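Local coordinates for cell wall surface anchor family protein (Streptococcus pneumoniae, PDB 4OQ1) that serves as an ancillary pilin of the pneumococcal pilus and probably fastens the pilus to the cell wall, at residues 72-76 against 108-112; 167-173 against 217-223. The protein carries 3 engineered substitutions. All blocks are in the same frame, centred on the assembly; numbering follows the deposited sequence.

Contact 1. Residues 72-76 against 108-112; sequences DLHSW and YYVRS
With CG of Leu73 anti to its carbonyl carbon (chi1 -60°) and CG of Tyr109 anti to its backbone N (chi1 172°), the leucine branch and the phenol ring run alongside one another, pointing opposite ways. The pair joins the C-terminal part of helix 66-73 to strand 106-110, which lies inside the eight-stranded mixed sheet of the N-terminal part of the pilin. CD1 of Leu73 sits over the centre of the Tyr109 ring, 3.7 Å from its centroid and almost on the ring normal, a textbook CH-pi contact; CB of Leu73 meets Tyr109 CZ farther along.

Beyond the ring, Arg111 bends at chi3 and presents the end of its guanidinium to the backbone at His74. NH1 and NH2 both donate to His74 O, at 3.2 and 3.1 Å, from the same face of that carbonyl and with the acceptor in the guanidinium plane. Neither bond is straight, as expected when two donors share one atom. NH1 also donates to Tyr109 OH at 2.8 Å, which ties the rotation of the guanidinium to the phenol beside it. The imidazole of His74 turns elsewhere, its ND1 hydrogen-bonded to Glu124 on strand 120-129, whose carboxylate is also a long, weak ion-pair partner of Arg111. Trp76 crosses the guanidinium with the planes 57° apart, placing its CE3 over one face, 3.4 Å from Arg111 NE.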
ATOM      1  N   ASP A  72     -15.358  18.992 -31.906  1.00 20.84           N
ATOM      2  CA  ASP A  72     -16.797  19.105 -32.065  1.00 23.41           C
ATOM      3  C   ASP A  72     -17.523  17.810 -31.688  1.00 24.66           C
ATOM      4  O   ASP A  72     -18.688  17.828 -31.298  1.00 24.61           O
ATOM      5  CB  ASP A  72     -17.233  19.542 -33.460  1.00 26.64           C
ATOM      6  CG  ASP A  72     -16.785  21.012 -33.792  1.00 36.15           C
ATOM      7  OD1 ASP A  72     -16.500  21.810 -32.866  1.00 36.66           O
ATOM      8  OD2 ASP A  72     -16.708  21.316 -34.975  1.00 36.30           O
ATOM      9  N   LEU A  73     -16.828  16.690 -31.753  1.00 21.04           N
ATOM     10  CA  LEU A  73     -17.432  15.488 -31.224  1.00 19.69           C
ATOM     11  C   LEU A  73     -17.182  15.130 -29.739  1.00 19.64           C
ATOM     12  O   LEU A  73     -17.756  14.173 -29.248  1.00 20.53           O
ATOM     13  CB  LEU A  73     -16.964  14.345 -32.091  1.00 21.04           C
ATOM     14  CG  LEU A  73     -17.355  14.480 -33.538  1.00 21.22           C
ATOM     15  CD1 LEU A  73     -16.615  13.388 -34.271  1.00 21.31           C
ATOM     16  CD2 LEU A  73     -18.829  14.431 -33.734  1.00 26.74           C
ATOM     17  N   HIS A  74     -16.342  15.893 -29.007  1.00 21.24           N
ATOM     18  CA  HIS A  74     -15.870  15.599 -27.678  1.00 20.66           C
ATOM     19  C   HIS A  74     -17.031  15.359 -26.633  1.00 20.63           C
ATOM     20  O   HIS A  74     -17.041  14.378 -25.889  1.00 22.87           O
ATOM     21  CB  HIS A  74     -14.950  16.750 -27.194  1.00 24.01           C
ATOM     22  CG  HIS A  74     -14.483  16.573 -25.780  1.00 28.28           C
ATOM     23  ND1 HIS A  74     -13.911  15.405 -25.314  1.00 28.43           N
ATOM     24  CD2 HIS A  74     -14.606  17.392 -24.692  1.00 31.79           C
ATOM     25  CE1 HIS A  74     -13.670  15.515 -24.015  1.00 33.91           C
ATOM     26  NE2 HIS A  74     -14.097  16.706 -23.611  1.00 34.48           N
ATOM     27  N   SER A  75     -17.967  16.267 -26.648  1.00 20.84           N
ATOM     28  CA  SER A  75     -19.097  16.227 -25.669  1.00 21.98           C
ATOM     29  C   SER A  75     -20.093  15.218 -26.254  1.00 22.80           C
ATOM     30  O   SER A  75     -20.706  15.446 -27.291  1.00 24.60           O
ATOM     31  CB  SER A  75     -19.756  17.581 -25.571  1.00 25.80           C
ATOM     32  OG  SER A  75     -20.638  17.615 -24.412  1.00 27.43           O
ATOM     33  N   TRP A  76     -20.150  14.056 -25.637  1.00 23.26           N
ATOM     34  CA  TRP A  76     -20.956  13.000 -26.183  1.00 22.26           C
ATOM     35  C   TRP A  76     -22.388  13.462 -26.567  1.00 23.49           C
ATOM     36  O   TRP A  76     -23.076  14.076 -25.772  1.00 25.80           O
ATOM     37  CB  TRP A  76     -21.100  11.928 -25.122  1.00 24.47           C
ATOM     38  CG  TRP A  76     -21.972  10.834 -25.532  1.00 21.82           C
ATOM     39  CD1 TRP A  76     -23.258  10.544 -25.047  1.00 23.88           C
ATOM     40  CD2 TRP A  76     -21.643   9.799 -26.442  1.00 26.30           C
ATOM     41  NE1 TRP A  76     -23.745   9.416 -25.693  1.00 24.24           N
ATOM     42  CE2 TRP A  76     -22.778   8.943 -26.548  1.00 24.90           C
ATOM     43  CE3 TRP A  76     -20.518   9.548 -27.274  1.00 29.10           C
ATOM     44  CZ2 TRP A  76     -22.790   7.811 -27.395  1.00 27.90           C
ATOM     45  CZ3 TRP A  76     -20.530   8.433 -28.093  1.00 26.17           C
ATOM     46  CH2 TRP A  76     -21.658   7.554 -28.121  1.00 27.22           C
ATOM     47  N   TYR A 108     -11.886   7.731 -39.845  1.00 20.83           N
ATOM     48  CA  TYR A 108     -12.439   7.000 -38.718  1.00 19.59           C
ATOM     49  C   TYR A 108     -12.266   7.807 -37.424  1.00 17.65           C
ATOM     50  O   TYR A 108     -11.279   8.456 -37.249  1.00 16.01           O
ATOM     51  CB  TYR A 108     -11.753   5.719 -38.621  1.00 20.32           C
ATOM     52  CG  TYR A 108     -12.039   4.773 -39.744  1.00 20.19           C
ATOM     53  CD1 TYR A 108     -13.166   3.995 -39.767  1.00 18.49           C
ATOM     54  CD2 TYR A 108     -11.034   4.536 -40.711  1.00 19.97           C
ATOM     55  CE1 TYR A 108     -13.399   3.091 -40.800  1.00 20.48           C
ATOM     56  CE2 TYR A 108     -11.214   3.609 -41.730  1.00 20.66           C
ATOM     57  CZ  TYR A 108     -12.401   2.895 -41.789  1.00 23.02           C
ATOM     58  OH  TYR A 108     -12.571   1.987 -42.783  1.00 22.87           O
ATOM     59  N   TYR A 109     -13.300   7.837 -36.567  1.00 15.63           N
ATOM     60  CA  TYR A 109     -13.210   8.490 -35.292  1.00 14.23           C
ATOM     61  C   TYR A 109     -13.190   7.411 -34.214  1.00 16.32           C
ATOM     62  O   TYR A 109     -13.980   6.445 -34.266  1.00 14.91           O
ATOM     63  CB  TYR A 109     -14.506   9.340 -35.091  1.00 16.38           C
ATOM     64  CG  TYR A 109     -14.686   9.949 -33.767  1.00 16.18           C
ATOM     65  CD1 TYR A 109     -13.733  10.832 -33.234  1.00 17.49           C
ATOM     66  CD2 TYR A 109     -15.880   9.808 -33.086  1.00 16.44           C
ATOM     67  CE1 TYR A 109     -13.928  11.429 -31.966  1.00 15.78           C
ATOM     68  CE2 TYR A 109     -16.063  10.353 -31.835  1.00 19.06           C
ATOM     69  CZ  TYR A 109     -15.130  11.225 -31.285  1.00 19.42           C
ATOM     70  OH  TYR A 109     -15.317  11.888 -30.081  1.00 20.89           O
ATOM     71  N   VAL A 110     -12.325   7.595 -33.220  1.00 14.96           N
ATOM     72  CA  VAL A 110     -12.183   6.664 -32.041  1.00 15.22           C
ATOM     73  C   VAL A 110     -12.424   7.482 -30.765  1.00 16.02           C
ATOM     74  O   VAL A 110     -12.026   8.650 -30.685  1.00 16.43           O
ATOM     75  CB  VAL A 110     -10.781   6.066 -31.981  1.00 15.30           C
ATOM     76  CG1 VAL A 110     -10.534   5.177 -30.758  1.00 17.56           C
ATOM     77  CG2 VAL A 110     -10.494   5.329 -33.274  1.00 17.22           C
ATOM     78  N   ARG A 111     -13.163   6.891 -29.849  1.00 15.49           N
ATOM     79  CA  ARG A 111     -13.373   7.421 -28.524  1.00 15.64           C
ATOM     80  C   ARG A 111     -12.729   6.652 -27.376  1.00 15.95           C
ATOM     81  O   ARG A 111     -12.477   7.213 -26.301  1.00 17.53           O
ATOM     82  CB  ARG A 111     -14.858   7.457 -28.280  1.00 19.26           C
ATOM     83  CG  ARG A 111     -15.453   8.813 -28.656  1.00 23.32           C
ATOM     84  CD  ARG A 111     -16.921   8.984 -28.286  1.00 24.10           C
ATOM     85  NE  ARG A 111     -17.096   9.579 -26.971  1.00 22.80           N
ATOM     86  CZ  ARG A 111     -17.070  10.878 -26.733  1.00 26.00           C
ATOM     87  NH1 ARG A 111     -16.846  11.725 -27.730  1.00 21.53           N
ATOM     88  NH2 ARG A 111     -17.308  11.334 -25.511  1.00 29.33           N
ATOM     89  N   SER A 112     -12.493   5.364 -27.579  1.00 18.08           N
ATOM     90  CA  SER A 112     -11.887   4.482 -26.612  1.00 19.58           C
ATOM     91  C   SER A 112     -11.009   3.435 -27.285  1.00 21.56           C
ATOM     92  O   SER A 112     -11.450   2.824 -28.250  1.00 21.72           O
ATOM     93  CB  SER A 112     -13.059   3.672 -25.963  1.00 21.33           C
ATOM     94  OG  SER A 112     -12.595   2.858 -24.904  1.00 26.93           O
TER

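Contact 2. Residues 167-173 against 217-223; sequences GFKLVSV and NYRFKEV
Strands 167-173 and 217-223 run antiparallel, their axes 4.4 Å apart at closest approach and their directions 149° apart, with two backbone bonds at each of the hydrogen-bonded pairs Lys169-Lys221 and Val171-Arg219. A fifth bond, Val173 N to Asn217 O at 3.0 Å, has its donor well above the carbonyl plane, and next to it a water donates to Val173 O and accepts from Asn217 N.

Side chains alternate between the two faces. On one, Leu170 CD1 stands over the centre of the Phe220 ring, 3.9 Å from the centroid, and CB of Tyr218 adjoins the same methyl. Next to them Phe168 leans across Glu222, whose CG lies over the Phe168 ring, and Phe168 CD2 meets Phe220 CB at 3.9 Å. Both phenylalanines continue onto Leu153 of strand 150-157, in the facing sheet of this CnaB domain, a prealbumin-like beta-sandwich, so this side of the pair belongs to its core.

The other face brings Lys169, Arg219 and Lys221 together with Val171. Arg219, with CG anti to its backbone N (chi1 -178°) and its chain bent at chi3, lays its guanidinium beneath Val173 CG2, which rests 3.7 Å above the centre of the plane; Val171 CG2 packs against Arg219 CB at 3.6 Å. Salt bridges from NE to Asp237 and from NH2 to Asp176 probably fix its orientation under the valine. Lys221 passes Val171 CG1 with its CD at 4.1 Å, then bends twice to a salt bridge with Asp235. At the far end, where Glu222 centres an inverse gamma turn, Val223 CG2 touches Lys169 CG at 3.9 Å.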
ATOM      1  N   GLY A 167       4.281   1.499   8.117  1.00 17.56           N
ATOM      2  CA  GLY A 167       3.447   0.668   7.219  1.00 17.61           C
ATOM      3  C   GLY A 167       1.954   0.709   7.533  1.00 16.44           C
ATOM      4  O   GLY A 167       1.624   0.660   8.752  1.00 18.35           O
ATOM      5  N   PHE A 168       1.138   0.894   6.468  1.00 16.20           N
ATOM      6  CA  PHE A 168      -0.358   0.908   6.582  1.00 17.40           C
ATOM      7  C   PHE A 168      -0.936  -0.108   5.601  1.00 16.31           C
ATOM      8  O   PHE A 168      -0.339  -0.438   4.580  1.00 21.17           O
ATOM      9  CB  PHE A 168      -0.896   2.284   6.261  1.00 15.68           C
ATOM     10  CG  PHE A 168      -0.650   3.301   7.329  1.00 12.53           C
ATOM     11  CD1 PHE A 168       0.463   3.995   7.379  1.00 14.38           C
ATOM     12  CD2 PHE A 168      -1.622   3.603   8.258  1.00 13.71           C
ATOM     13  CE1 PHE A 168       0.657   4.990   8.352  1.00 12.33           C
ATOM     14  CE2 PHE A 168      -1.434   4.541   9.270  1.00 14.99           C
ATOM     15  CZ  PHE A 168      -0.294   5.263   9.295  1.00 14.66           C
ATOM     16  N   LYS A 169      -2.076  -0.704   5.956  1.00 20.61           N
ATOM     17  CA  LYS A 169      -2.876  -1.350   4.927  1.00 17.81           C
ATOM     18  C   LYS A 169      -4.117  -0.536   4.726  1.00 17.16           C
ATOM     19  O   LYS A 169      -4.625   0.192   5.615  1.00 17.40           O
ATOM     20  CB  LYS A 169      -3.242  -2.805   5.312  1.00 22.03           C
ATOM     21  CG  LYS A 169      -2.073  -3.754   5.264  1.00 27.65           C
ATOM     22  CD  LYS A 169      -2.521  -5.175   5.611  1.00 30.89           C
ATOM     23  CE  LYS A 169      -1.418  -6.179   5.902  1.00 39.33           C
ATOM     24  NZ  LYS A 169      -0.409  -6.354   4.814  1.00 42.96           N
ATOM     25  N   LEU A 170      -4.583  -0.547   3.484  1.00 20.09           N
ATOM     26  CA  LEU A 170      -5.768   0.151   3.054  1.00 16.76           C
ATOM     27  C   LEU A 170      -6.923  -0.836   2.828  1.00 17.72           C
ATOM     28  O   LEU A 170      -6.811  -1.747   2.075  1.00 17.78           O
ATOM     29  CB  LEU A 170      -5.435   0.808   1.777  1.00 20.32           C
ATOM     30  CG  LEU A 170      -6.525   1.582   1.068  1.00 18.73           C
ATOM     31  CD1 LEU A 170      -6.941   2.744   1.957  1.00 18.82           C
ATOM     32  CD2 LEU A 170      -5.965   2.098  -0.279  1.00 20.93           C
ATOM     33  N   VAL A 171      -8.039  -0.597   3.485  1.00 18.73           N
ATOM     34  CA  VAL A 171      -9.217  -1.366   3.378  1.00 19.66           C
ATOM     35  C   VAL A 171     -10.433  -0.431   3.094  1.00 21.88           C
ATOM     36  O   VAL A 171     -10.422   0.750   3.423  1.00 21.46           O
ATOM     37  CB  VAL A 171      -9.538  -2.145   4.668  1.00 18.88           C
ATOM     38  CG1 VAL A 171      -8.361  -3.016   5.039  1.00 19.73           C
ATOM     39  CG2 VAL A 171      -9.969  -1.211   5.810  1.00 20.18           C
ATOM     40  N   SER A 172     -11.400  -0.935   2.350  1.00 20.67           N
ATOM     41  CA  SER A 172     -12.632  -0.198   2.074  1.00 20.99           C
ATOM     42  C   SER A 172     -13.540  -0.581   3.225  1.00 22.38           C
ATOM     43  O   SER A 172     -13.344  -1.595   3.872  1.00 21.97           O
ATOM     44  CB  SER A 172     -13.270  -0.622   0.742  1.00 24.92           C
ATOM     45  OG  SER A 172     -13.506  -2.022   0.731  1.00 24.88           O
ATOM     46  N   VAL A 173     -14.541   0.235   3.410  1.00 24.19           N
ATOM     47  CA  VAL A 173     -15.461   0.156   4.497  1.00 26.74           C
ATOM     48  C   VAL A 173     -16.909   0.134   3.977  1.00 29.31           C
ATOM     49  O   VAL A 173     -17.307   0.999   3.199  1.00 29.83           O
ATOM     50  CB  VAL A 173     -15.333   1.398   5.363  1.00 25.43           C
ATOM     51  CG1 VAL A 173     -16.478   1.447   6.397  1.00 29.81           C
ATOM     52  CG2 VAL A 173     -14.005   1.429   6.035  1.00 26.22           C
ATOM     53  N   ASN A 217     -15.866   4.935   1.105  1.00 18.88           N
ATOM     54  CA  ASN A 217     -15.333   5.030   2.471  1.00 21.29           C
ATOM     55  C   ASN A 217     -14.178   4.056   2.612  1.00 19.95           C
ATOM     56  O   ASN A 217     -14.255   2.905   2.151  1.00 20.15           O
ATOM     57  CB  ASN A 217     -16.388   4.681   3.487  1.00 22.09           C
ATOM     58  CG  ASN A 217     -17.492   5.710   3.520  1.00 26.74           C
ATOM     59  OD1 ASN A 217     -17.228   6.866   3.745  1.00 26.75           O
ATOM     60  ND2 ASN A 217     -18.728   5.290   3.227  1.00 27.77           N
ATOM     61  N   TYR A 218     -13.080   4.601   3.170  1.00 19.89           N
ATOM     62  CA  TYR A 218     -11.829   3.827   3.298  1.00 18.35           C
ATOM     63  C   TYR A 218     -11.272   3.997   4.726  1.00 17.62           C
ATOM     64  O   TYR A 218     -11.633   4.910   5.428  1.00 17.07           O
ATOM     65  CB  TYR A 218     -10.750   4.272   2.242  1.00 18.67           C
ATOM     66  CG  TYR A 218     -11.181   3.953   0.843  1.00 18.40           C
ATOM     67  CD1 TYR A 218     -11.902   4.898   0.116  1.00 20.07           C
ATOM     68  CD2 TYR A 218     -10.961   2.705   0.286  1.00 19.61           C
ATOM     69  CE1 TYR A 218     -12.350   4.617  -1.140  1.00 20.37           C
ATOM     70  CE2 TYR A 218     -11.448   2.371  -0.978  1.00 21.65           C
ATOM     71  CZ  TYR A 218     -12.128   3.356  -1.710  1.00 20.96           C
ATOM     72  OH  TYR A 218     -12.557   3.075  -3.013  1.00 20.96           O
ATOM     73  N   ARG A 219     -10.300   3.138   5.041  1.00 18.73           N
ATOM     74  CA  ARG A 219      -9.609   3.149   6.329  1.00 18.69           C
ATOM     75  C   ARG A 219      -8.144   2.746   6.085  1.00 18.64           C
ATOM     76  O   ARG A 219      -7.876   1.727   5.417  1.00 17.89           O
ATOM     77  CB  ARG A 219     -10.320   2.135   7.123  1.00 23.70           C
ATOM     78  CG  ARG A 219      -9.925   1.897   8.526  1.00 28.48           C
ATOM     79  CD  ARG A 219     -11.110   1.075   9.078  1.00 28.83           C
ATOM     80  NE  ARG A 219     -12.336   1.800   9.411  1.00 26.07           N
ATOM     81  CZ  ARG A 219     -13.475   1.187   9.767  1.00 28.62           C
ATOM     82  NH1 ARG A 219     -13.575  -0.113   9.719  1.00 31.38           N
ATOM     83  NH2 ARG A 219     -14.561   1.849  10.073  1.00 33.19           N
ATOM     84  N   PHE A 220      -7.229   3.579   6.609  1.00 18.09           N
ATOM     85  CA  PHE A 220      -5.829   3.256   6.644  1.00 19.50           C
ATOM     86  C   PHE A 220      -5.495   2.651   8.045  1.00 20.70           C
ATOM     87  O   PHE A 220      -5.728   3.305   9.055  1.00 19.75           O
ATOM     88  CB  PHE A 220      -4.978   4.493   6.386  1.00 19.49           C
ATOM     89  CG  PHE A 220      -4.904   4.917   4.996  1.00 18.97           C
ATOM     90  CD1 PHE A 220      -3.813   4.580   4.218  1.00 19.83           C
ATOM     91  CD2 PHE A 220      -5.831   5.825   4.472  1.00 22.12           C
ATOM     92  CE1 PHE A 220      -3.715   5.032   2.906  1.00 22.86           C
ATOM     93  CE2 PHE A 220      -5.706   6.294   3.164  1.00 21.36           C
ATOM     94  CZ  PHE A 220      -4.661   5.882   2.389  1.00 20.48           C
ATOM     95  N   LYS A 221      -5.035   1.390   8.082  1.00 16.21           N
ATOM     96  CA  LYS A 221      -4.706   0.718   9.307  1.00 19.48           C
ATOM     97  C   LYS A 221      -3.259   0.624   9.538  1.00 16.05           C
ATOM     98  O   LYS A 221      -2.527   0.167   8.675  1.00 16.73           O
ATOM     99  CB  LYS A 221      -5.285  -0.708   9.325  1.00 21.62           C
ATOM    100  CG  LYS A 221      -6.686  -0.830   8.829  1.00 28.86           C
ATOM    101  CD  LYS A 221      -7.118  -2.291   8.859  1.00 30.84           C
ATOM    102  CE  LYS A 221      -7.237  -2.891  10.241  1.00 29.54           C
ATOM    103  NZ  LYS A 221      -8.414  -2.264  10.895  1.00 28.48           N
ATOM    104  N   GLU A 222      -2.805   1.088  10.704  1.00 19.51           N
ATOM    105  CA  GLU A 222      -1.343   1.174  10.968  1.00 17.93           C
ATOM    106  C   GLU A 222      -0.754  -0.166  11.440  1.00 18.34           C
ATOM    107  O   GLU A 222      -0.443  -0.346  12.621  1.00 21.25           O
ATOM    108  CB  GLU A 222      -1.036   2.271  11.977  1.00 17.37           C
ATOM    109  CG  GLU A 222       0.426   2.528  12.121  1.00 21.45           C
ATOM    110  CD  GLU A 222       0.748   3.826  12.882  1.00 19.72           C
ATOM    111  OE1 GLU A 222      -0.153   4.606  13.166  1.00 17.65           O
ATOM    112  OE2 GLU A 222       1.933   3.978  13.245  1.00 21.38           O
ATOM    113  N   VAL A 223      -0.566  -1.077  10.509  1.00 18.64           N
ATOM    114  CA  VAL A 223      -0.148  -2.426  10.793  1.00 22.28           C
ATOM    115  C   VAL A 223       1.304  -2.543  11.146  1.00 22.23           C
ATOM    116  O   VAL A 223       1.654  -3.479  11.843  1.00 20.24           O
ATOM    117  CB  VAL A 223      -0.475  -3.405   9.611  1.00 21.45           C
ATOM    118  CG1 VAL A 223      -1.973  -3.549   9.523  1.00 24.27           C
ATOM    119  CG2 VAL A 223       0.210  -2.959   8.303  1.00 23.35           C
TER
HETATM  120  O   HOH W   1     -17.484   2.572   0.694  1.00 31.03           O

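The two contacts lie in successive modules of one elongated chain. Contact 1 comes first, in the N-terminal part with its mixed sheet; both its segments precede those of contact 2, which belongs to the prealbumin-like domain that follows. Their centres are 39 Å apart and the nearest atoms about 22 Å, without touching, and they share no strand or sheet. Contact 1 joins a helix and the residues after Leu73 to a sheet, whereas contact 2 pairs two neighbouring strands within one sheet. A second prealbumin-like domain lies farther along the chain, consistent with an elongated subunit of modules in series.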